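Local coordinates for sulfite dehydrogenase (PDB 2XTS), which oxidises protein-bound sulfane sulfur in the Sox system, working at a molybdenum cofactor and pairing with a haem-bearing cytochrome subunit, at the interface of chains A and B. Sequence-based numbering; all coordinates share one arbitrary frame. Chains: chain A, Sulfite dehydrogenase; chain B, Cytochrome.

Contact 1: the interface of chains A and B. Residues chain A 273-274, 276, 278, 383; chain B 191-192, 195-196.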
ATOM      1  N   PRO A 273      11.624  11.683 -18.448  1.00  8.20           N
ATOM      2  CA  PRO A 273      11.014  12.824 -19.152  1.00  7.66           C
ATOM      3  C   PRO A 273       9.981  13.633 -18.364  1.00  8.01           C
ATOM      4  O   PRO A 273       9.897  14.838 -18.555  1.00  9.14           O
ATOM      5  CB  PRO A 273      10.383  12.173 -20.385  1.00  8.30           C
ATOM      6  CG  PRO A 273      11.316  11.009 -20.660  1.00  8.75           C
ATOM      7  CD  PRO A 273      11.678  10.472 -19.289  1.00  7.89           C
ATOM      8  N   GLN A 274       9.205  12.984 -17.500  1.00  8.03           N
ATOM      9  CA  GLN A 274       8.239  13.670 -16.656  1.00  8.14           C
ATOM     10  C   GLN A 274       8.862  14.226 -15.385  1.00  7.43           C
ATOM     11  O   GLN A 274       8.147  14.825 -14.594  1.00  8.20           O
ATOM     12  CB  GLN A 274       7.128  12.694 -16.244  1.00  7.20           C
ATOM     13  CG  GLN A 274       6.251  12.179 -17.374  1.00  6.43           C
ATOM     14  CD  GLN A 274       5.569  10.890 -16.988  1.00  7.20           C
ATOM     15  OE1 GLN A 274       6.228   9.855 -16.860  1.00  7.29           O
ATOM     16  NE2 GLN A 274       4.243  10.943 -16.768  1.00  7.07           N
ATOM     17  N   PRO A 276      12.048  16.247 -14.930  1.00  9.86           N
ATOM     18  CA  PRO A 276      13.247  17.003 -15.301  1.00  9.96           C
ATOM     19  C   PRO A 276      14.055  17.458 -14.108  1.00 10.42           C
ATOM     20  O   PRO A 276      13.523  17.552 -12.998  1.00 11.08           O
ATOM     21  CB  PRO A 276      12.665  18.220 -16.007  1.00 10.63           C
ATOM     22  CG  PRO A 276      11.331  18.396 -15.387  1.00 11.45           C
ATOM     23  CD  PRO A 276      10.828  17.010 -15.208  1.00 10.57           C
ATOM     24  N   ARG A 278      15.337  20.358 -12.360  1.00 12.15           N
ATOM     25  CA  ARG A 278      15.104  21.805 -12.308  1.00 12.85           C
ATOM     26  C   ARG A 278      15.965  22.497 -11.270  1.00 13.53           C
ATOM     27  O   ARG A 278      15.927  23.717 -11.164  1.00 14.68           O
ATOM     28  CB  ARG A 278      13.636  22.109 -11.994  1.00 13.89           C
ATOM     29  CG  ARG A 278      12.616  21.613 -13.003  1.00 16.22           C
ATOM     30  CD  ARG A 278      11.271  22.212 -12.627  1.00 17.89           C
ATOM     31  NE  ARG A 278      10.230  22.126 -13.653  1.00 20.94           N
ATOM     32  CZ  ARG A 278       9.255  21.217 -13.684  1.00 21.81           C
ATOM     33  NH1 ARG A 278       9.184  20.239 -12.785  1.00 21.39           N
ATOM     34  NH2 ARG A 278       8.350  21.279 -14.643  1.00 24.07           N
ATOM     35  N   GLU A 383      16.253  19.054 -18.975  1.00 10.51           N
ATOM     36  CA  GLU A 383      15.137  18.328 -19.591  1.00  9.77           C
ATOM     37  C   GLU A 383      15.623  16.943 -20.018  1.00  9.26           C
ATOM     38  O   GLU A 383      16.811  16.744 -20.260  1.00  9.70           O
ATOM     39  CB  GLU A 383      14.547  19.117 -20.757  1.00 11.16           C
ATOM     40  CG  GLU A 383      13.984  20.456 -20.346  1.00 13.27           C
ATOM     41  CD  GLU A 383      12.810  20.361 -19.394  1.00 15.20           C
ATOM     42  OE1 GLU A 383      12.002  19.397 -19.510  1.00 16.87           O
ATOM     43  OE2 GLU A 383      12.689  21.275 -18.546  1.00 18.40           O
TER
ATOM     44  N   ARG B 191       4.172  19.870 -21.609  1.00 11.98           N
ATOM     45  CA  ARG B 191       4.976  18.769 -21.066  1.00 11.31           C
ATOM     46  C   ARG B 191       4.202  17.471 -21.122  1.00 11.45           C
ATOM     47  O   ARG B 191       2.980  17.488 -21.142  1.00 11.47           O
ATOM     48  CB  ARG B 191       5.385  19.028 -19.609  1.00 11.43           C
ATOM     49  CG  ARG B 191       6.337  20.204 -19.420  1.00 12.15           C
ATOM     50  CD  ARG B 191       6.743  20.376 -17.969  1.00 14.17           C
ATOM     51  NE  ARG B 191       7.823  21.342 -17.854  1.00 15.93           N
ATOM     52  CZ  ARG B 191       9.113  21.063 -18.038  1.00 15.77           C
ATOM     53  NH1 ARG B 191       9.515  19.830 -18.315  1.00 16.05           N
ATOM     54  NH2 ARG B 191      10.014  22.034 -17.930  1.00 17.79           N
ATOM     55  N   PRO B 192       4.913  16.344 -21.107  1.00 10.40           N
ATOM     56  CA  PRO B 192       4.238  15.051 -20.961  1.00 10.32           C
ATOM     57  C   PRO B 192       3.261  15.050 -19.778  1.00  9.59           C
ATOM     58  O   PRO B 192       3.583  15.532 -18.687  1.00 10.28           O
ATOM     59  CB  PRO B 192       5.394  14.077 -20.730  1.00 10.97           C
ATOM     60  CG  PRO B 192       6.580  14.744 -21.460  1.00 11.32           C
ATOM     61  CD  PRO B 192       6.373  16.208 -21.220  1.00 10.88           C
ATOM     62  N   SER B 195       3.663  15.359 -15.600  1.00  8.06           N
ATOM     63  CA  SER B 195       4.982  15.872 -15.228  1.00  8.13           C
ATOM     64  C   SER B 195       4.966  16.498 -13.833  1.00  8.79           C
ATOM     65  O   SER B 195       3.973  17.056 -13.394  1.00  8.59           O
ATOM     66  CB  SER B 195       5.490  16.877 -16.271  1.00  8.29           C
ATOM     67  OG  SER B 195       5.836  16.235 -17.485  1.00  9.67           O
ATOM     68  N   MET B 196       6.088  16.385 -13.143  1.00  8.62           N
ATOM     69  CA  MET B 196       6.187  16.882 -11.785  1.00  9.69           C
ATOM     70  C   MET B 196       5.997  18.380 -11.750  1.00 10.18           C
ATOM     71  O   MET B 196       6.577  19.091 -12.557  1.00 11.08           O
ATOM     72  CB  MET B 196       7.576  16.593 -11.237  1.00 10.43           C
ATOM     73  CG  MET B 196       7.901  15.134 -11.180  1.00 11.81           C
ATOM     74  SD  MET B 196       6.844  14.138 -10.111  1.00 15.85           S
ATOM     75  CE  MET B 196       7.454  14.678  -8.518  1.00 18.32           C
TER
HETATM   76  O   HOH W   1       8.335  17.169 -18.262  1.00 12.71           O
HETATM   77  O   HOH W   2       5.715  20.393 -14.849  1.00 22.43           O
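B:Arg191 reaches across to A:Glu383 end-on, and its two terminal nitrogens each take one carboxylate oxygen. NH2 of B:Arg191 bonds to OE2 of A:Glu383 at 2.8 Å, nearly straight and in the plane of the guanidinium. NH1 of B:Arg191 bonds to OE1 of A:Glu383 at 2.8 Å, with that oxygen tilted from the guanidinium plane; carboxylate and guanidinium are turned 39° against each other. The arginine chain runs extended from CG to NE, which carries its head over to the carboxylate, while A:Glu383 bends at chi2 (-64°), and both its oxygens are met on their syn sides, though out of the carboxylate plane. This is the tight part of the contact. CG of A:Pro276 covers one face of the A:Arg278 guanidinium, and NH2 of A:Arg278 lies over the rim of the B:Arg191 guanidinium, 3.3 Å from NE of B:Arg191. The two like-charged heads meet tip to tip, their planes 66° apart, and the carboxylate beside B:Arg191 probably eases the repulsion. O of B:Met196 accepts NH1 of A:Arg278 at 2.9 Å, the donor above the carbonyl plane; N of B:Met196 bonds to O of A:Gln274 at 3.0 Å.

Around this core the contact is looser and bridged by waters. Water 1 joins B:Arg191 NH1, the hydroxyl of B:Ser195 and the carbonyl of A:Pro273; water 2 links A:Arg278 NH2 to B:Met196 O. The side chain of A:Gln274 offers CB and CG, CG lying 3.9 Å from B:Pro192 CB. B:Ser195 OG also bonds back to B:Pro192 O, which probably steadies the turn of this chain B loop. The site pins a loop near the C-terminus of the cytochrome subunit to loops of the molybdenum subunit, helping to hold the two together.

Contact 2: the interface of chains A and B. Residues chain A 256, 263, 350, 353, 358, 361-362; chain B 151, 155, 159.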
ATOM      1  N   ARG A 256       6.544 -17.384 -31.319  1.00  7.45           N
ATOM      2  CA  ARG A 256       6.580 -18.056 -30.037  1.00  6.48           C
ATOM      3  C   ARG A 256       5.199 -18.034 -29.392  1.00  6.55           C
ATOM      4  O   ARG A 256       4.539 -16.988 -29.400  1.00  8.20           O
ATOM      5  CB  ARG A 256       7.578 -17.409 -29.086  1.00  7.05           C
ATOM      6  CG  ARG A 256       9.012 -17.493 -29.512  1.00  8.30           C
ATOM      7  CD  ARG A 256       9.874 -16.632 -28.636  1.00  9.37           C
ATOM      8  NE  ARG A 256      11.301 -16.770 -28.883  1.00  9.43           N
ATOM      9  CZ  ARG A 256      12.209 -15.897 -28.463  1.00 10.18           C
ATOM     10  NH1 ARG A 256      11.824 -14.808 -27.812  1.00  9.94           N
ATOM     11  NH2 ARG A 256      13.501 -16.099 -28.687  1.00 11.40           N
ATOM     12  N   ASP A 263      11.072 -11.451 -18.270  1.00  7.42           N
ATOM     13  CA  ASP A 263      12.510 -11.462 -18.019  1.00  7.17           C
ATOM     14  C   ASP A 263      12.992 -10.209 -17.261  1.00  7.24           C
ATOM     15  O   ASP A 263      12.292  -9.191 -17.172  1.00  8.26           O
ATOM     16  CB  ASP A 263      13.260 -11.595 -19.349  1.00  7.37           C
ATOM     17  CG  ASP A 263      13.029 -12.932 -20.041  1.00  8.73           C
ATOM     18  OD1 ASP A 263      12.853 -13.961 -19.359  1.00  9.37           O
ATOM     19  OD2 ASP A 263      13.049 -12.936 -21.286  1.00  8.45           O
ATOM     20  N   TYR A 350      21.233 -13.904 -15.577  1.00  9.49           N
ATOM     21  CA  TYR A 350      20.690 -13.144 -16.699  1.00  8.77           C
ATOM     22  C   TYR A 350      20.900 -11.641 -16.497  1.00  9.24           C
ATOM     23  O   TYR A 350      20.534 -11.091 -15.442  1.00  9.42           O
ATOM     24  CB  TYR A 350      19.200 -13.477 -16.844  1.00  8.67           C
ATOM     25  CG  TYR A 350      18.492 -12.820 -18.000  1.00  7.91           C
ATOM     26  CD1 TYR A 350      18.083 -11.496 -17.932  1.00  7.69           C
ATOM     27  CD2 TYR A 350      18.150 -13.542 -19.135  1.00  8.87           C
ATOM     28  CE1 TYR A 350      17.410 -10.901 -18.982  1.00  7.34           C
ATOM     29  CE2 TYR A 350      17.461 -12.966 -20.182  1.00  8.77           C
ATOM     30  CZ  TYR A 350      17.084 -11.645 -20.098  1.00  7.32           C
ATOM     31  OH  TYR A 350      16.389 -11.030 -21.138  1.00  7.81           O
ATOM     32  N   PRO A 353      19.148  -7.220 -21.495  1.00  7.26           N
ATOM     33  CA  PRO A 353      19.758  -6.917 -22.781  1.00  7.03           C
ATOM     34  C   PRO A 353      19.427  -5.520 -23.287  1.00  8.31           C
ATOM     35  O   PRO A 353      18.430  -4.916 -22.866  1.00  8.72           O
ATOM     36  CB  PRO A 353      19.128  -7.962 -23.711  1.00  7.49           C
ATOM     37  CG  PRO A 353      17.763  -8.154 -23.165  1.00  7.86           C
ATOM     38  CD  PRO A 353      17.980  -8.106 -21.662  1.00  7.73           C
ATOM     39  N   LEU A 358      18.028  -7.564 -28.333  1.00  8.46           N
ATOM     40  CA  LEU A 358      16.737  -8.243 -28.491  1.00  8.30           C
ATOM     41  C   LEU A 358      16.288  -8.309 -29.942  1.00  8.00           C
ATOM     42  O   LEU A 358      15.903  -9.376 -30.421  1.00  8.33           O
ATOM     43  CB  LEU A 358      15.668  -7.579 -27.644  1.00  7.90           C
ATOM     44  CG  LEU A 358      15.740  -7.870 -26.147  1.00  8.90           C
ATOM     45  CD1 LEU A 358      14.881  -6.856 -25.410  1.00  9.18           C
ATOM     46  CD2 LEU A 358      15.280  -9.262 -25.860  1.00 11.40           C
ATOM     47  N   ILE A 361      17.730 -10.848 -32.460  1.00 11.06           N
ATOM     48  CA  ILE A 361      17.160 -12.190 -32.388  1.00 11.04           C
ATOM     49  C   ILE A 361      15.701 -12.229 -32.821  1.00 10.46           C
ATOM     50  O   ILE A 361      15.278 -13.142 -33.517  1.00 12.05           O
ATOM     51  CB  ILE A 361      17.299 -12.754 -30.954  1.00 10.89           C
ATOM     52  CG1 ILE A 361      18.788 -12.852 -30.590  1.00 12.13           C
ATOM     53  CG2 ILE A 361      16.624 -14.119 -30.830  1.00 11.99           C
ATOM     54  CD1 ILE A 361      19.055 -13.200 -29.174  1.00 14.40           C
ATOM     55  N   ARG A 362      14.922 -11.245 -32.386  1.00  9.50           N
ATOM     56  CA  ARG A 362      13.466 -11.285 -32.556  1.00  9.41           C
ATOM     57  C   ARG A 362      12.894 -10.434 -33.662  1.00  9.70           C
ATOM     58  O   ARG A 362      11.716 -10.552 -33.963  1.00 10.26           O
ATOM     59  CB  ARG A 362      12.803 -10.797 -31.280  1.00  8.95           C
ATOM     60  CG  ARG A 362      13.121 -11.607 -30.054  1.00  9.75           C
ATOM     61  CD  ARG A 362      12.453 -11.014 -28.866  1.00 10.39           C
ATOM     62  NE  ARG A 362      12.827 -11.572 -27.598  1.00  9.10           N
ATOM     63  CZ  ARG A 362      12.247 -11.209 -26.470  1.00  8.29           C
ATOM     64  NH1 ARG A 362      11.226 -10.345 -26.494  1.00  9.11           N
ATOM     65  NH2 ARG A 362      12.697 -11.675 -25.321  1.00  8.37           N
TER
ATOM     66  N   ARG B 151      13.232 -19.182 -25.314  1.00  9.44           N
ATOM     67  CA  ARG B 151      14.212 -18.249 -24.779  1.00  9.63           C
ATOM     68  C   ARG B 151      15.306 -18.967 -24.007  1.00 10.30           C
ATOM     69  O   ARG B 151      16.452 -18.527 -24.031  1.00 10.33           O
ATOM     70  CB  ARG B 151      13.531 -17.237 -23.883  1.00  9.04           C
ATOM     71  CG  ARG B 151      12.800 -16.189 -24.672  1.00  8.98           C
ATOM     72  CD  ARG B 151      12.084 -15.193 -23.747  1.00  9.70           C
ATOM     73  NE  ARG B 151      10.893 -15.803 -23.149  1.00  8.70           N
ATOM     74  CZ  ARG B 151      10.117 -15.219 -22.246  1.00  7.45           C
ATOM     75  NH1 ARG B 151      10.429 -13.999 -21.823  1.00  7.87           N
ATOM     76  NH2 ARG B 151       9.026 -15.840 -21.817  1.00  8.65           N
ATOM     77  N   GLU B 155      18.120 -17.199 -25.991  1.00 10.37           N
ATOM     78  CA  GLU B 155      18.406 -15.906 -25.365  1.00 10.01           C
ATOM     79  C   GLU B 155      19.143 -16.034 -24.025  1.00  9.74           C
ATOM     80  O   GLU B 155      20.144 -15.376 -23.803  1.00 10.21           O
ATOM     81  CB  GLU B 155      17.132 -15.067 -25.196  1.00  9.57           C
ATOM     82  CG  GLU B 155      16.460 -14.766 -26.516  1.00  9.89           C
ATOM     83  CD  GLU B 155      15.262 -13.846 -26.418  1.00 10.34           C
ATOM     84  OE1 GLU B 155      15.108 -13.151 -25.396  1.00 10.43           O
ATOM     85  OE2 GLU B 155      14.515 -13.798 -27.426  1.00  9.67           O
ATOM     86  N   PHE B 159      22.515 -13.972 -22.841  1.00 10.38           N
ATOM     87  CA  PHE B 159      22.325 -12.826 -21.980  1.00  9.83           C
ATOM     88  C   PHE B 159      22.812 -13.089 -20.563  1.00  9.95           C
ATOM     89  O   PHE B 159      22.828 -12.192 -19.743  1.00 11.02           O
ATOM     90  CB  PHE B 159      20.860 -12.388 -21.965  1.00  9.57           C
ATOM     91  CG  PHE B 159      20.308 -11.976 -23.312  1.00 10.35           C
ATOM     92  CD1 PHE B 159      21.134 -11.542 -24.350  1.00 11.85           C
ATOM     93  CD2 PHE B 159      18.935 -11.965 -23.512  1.00 11.19           C
ATOM     94  CE1 PHE B 159      20.605 -11.164 -25.566  1.00 12.38           C
ATOM     95  CE2 PHE B 159      18.401 -11.544 -24.733  1.00 11.26           C
ATOM     96  CZ  PHE B 159      19.247 -11.166 -25.766  1.00 11.83           C
TER
HETATM   97  O   HOH W   3      15.456 -12.925 -22.711  1.00  8.92           O
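B:Phe159 turns one ring face to A:Pro353, whose CB stands over the ring centre, 3.7 Å from the centroid, in a CH-pi contact. At the ring edge, in plane, lie CE2 of A:Tyr350 and water 3. The tyrosine runs alongside the phenylalanine, pointing the same way, and takes CB of B:Phe159 over the rim of one face. Water 3 also lies in plane at the tyrosine ring's edge, 2.6 Å from OH of A:Tyr350.

Two guanidinium groups converge on B:Glu155. A:Arg362 comes side-on in its own plane: NE of A:Arg362 meets OE2 of B:Glu155 at 2.8 Å and its NH2 meets OE1 of B:Glu155 at 2.8 Å, both on syn lone pairs, while CD2 of A:Leu358 lies over one face near the rim. A:Arg256 comes end-on, with OE2 of B:Glu155 in plane at its edge, 2.8 Å from NH2 of A:Arg256; NH1 and NH2 both approach that oxygen from above the carboxylate plane. OE2 thus accepts three N-H bonds, which would help to keep the carboxylate ionised. CG of B:Arg151 lies over one A:Arg256 guanidinium face, toward the rim. The B:Arg151 chain then bends at chi3 (-74°), bringing NH1 to A:Asp263 OD2 at 2.9 Å, well above the carboxylate plane in a bent bond (132° at H). Water 3 spans A:Asp263 OD2 and B:Glu155 OE1.

In the fold, chain A supplies helix 355-362, strand 255-257 and nearby loops; chain B adds two short helices, 151-154 and 156-159, joined at B:Glu155.

The C-alpha centres of contact 1 and contact 2 lie about 31 Å apart, and the two share no residue. Both belong to one A-B pair and draw on later stretches of each chain: in chain B, short helices 151-154 and 156-159 serve contact 2, and the loop at 191-196 serves contact 1. In chain A, the residues of both fall largely in the part assigned to the Mo-co dimerisation family. The cytochrome subunit's later segment therefore touches its partner at separated points, which would limit rocking of the pair; two such pairs make up the deposited assembly.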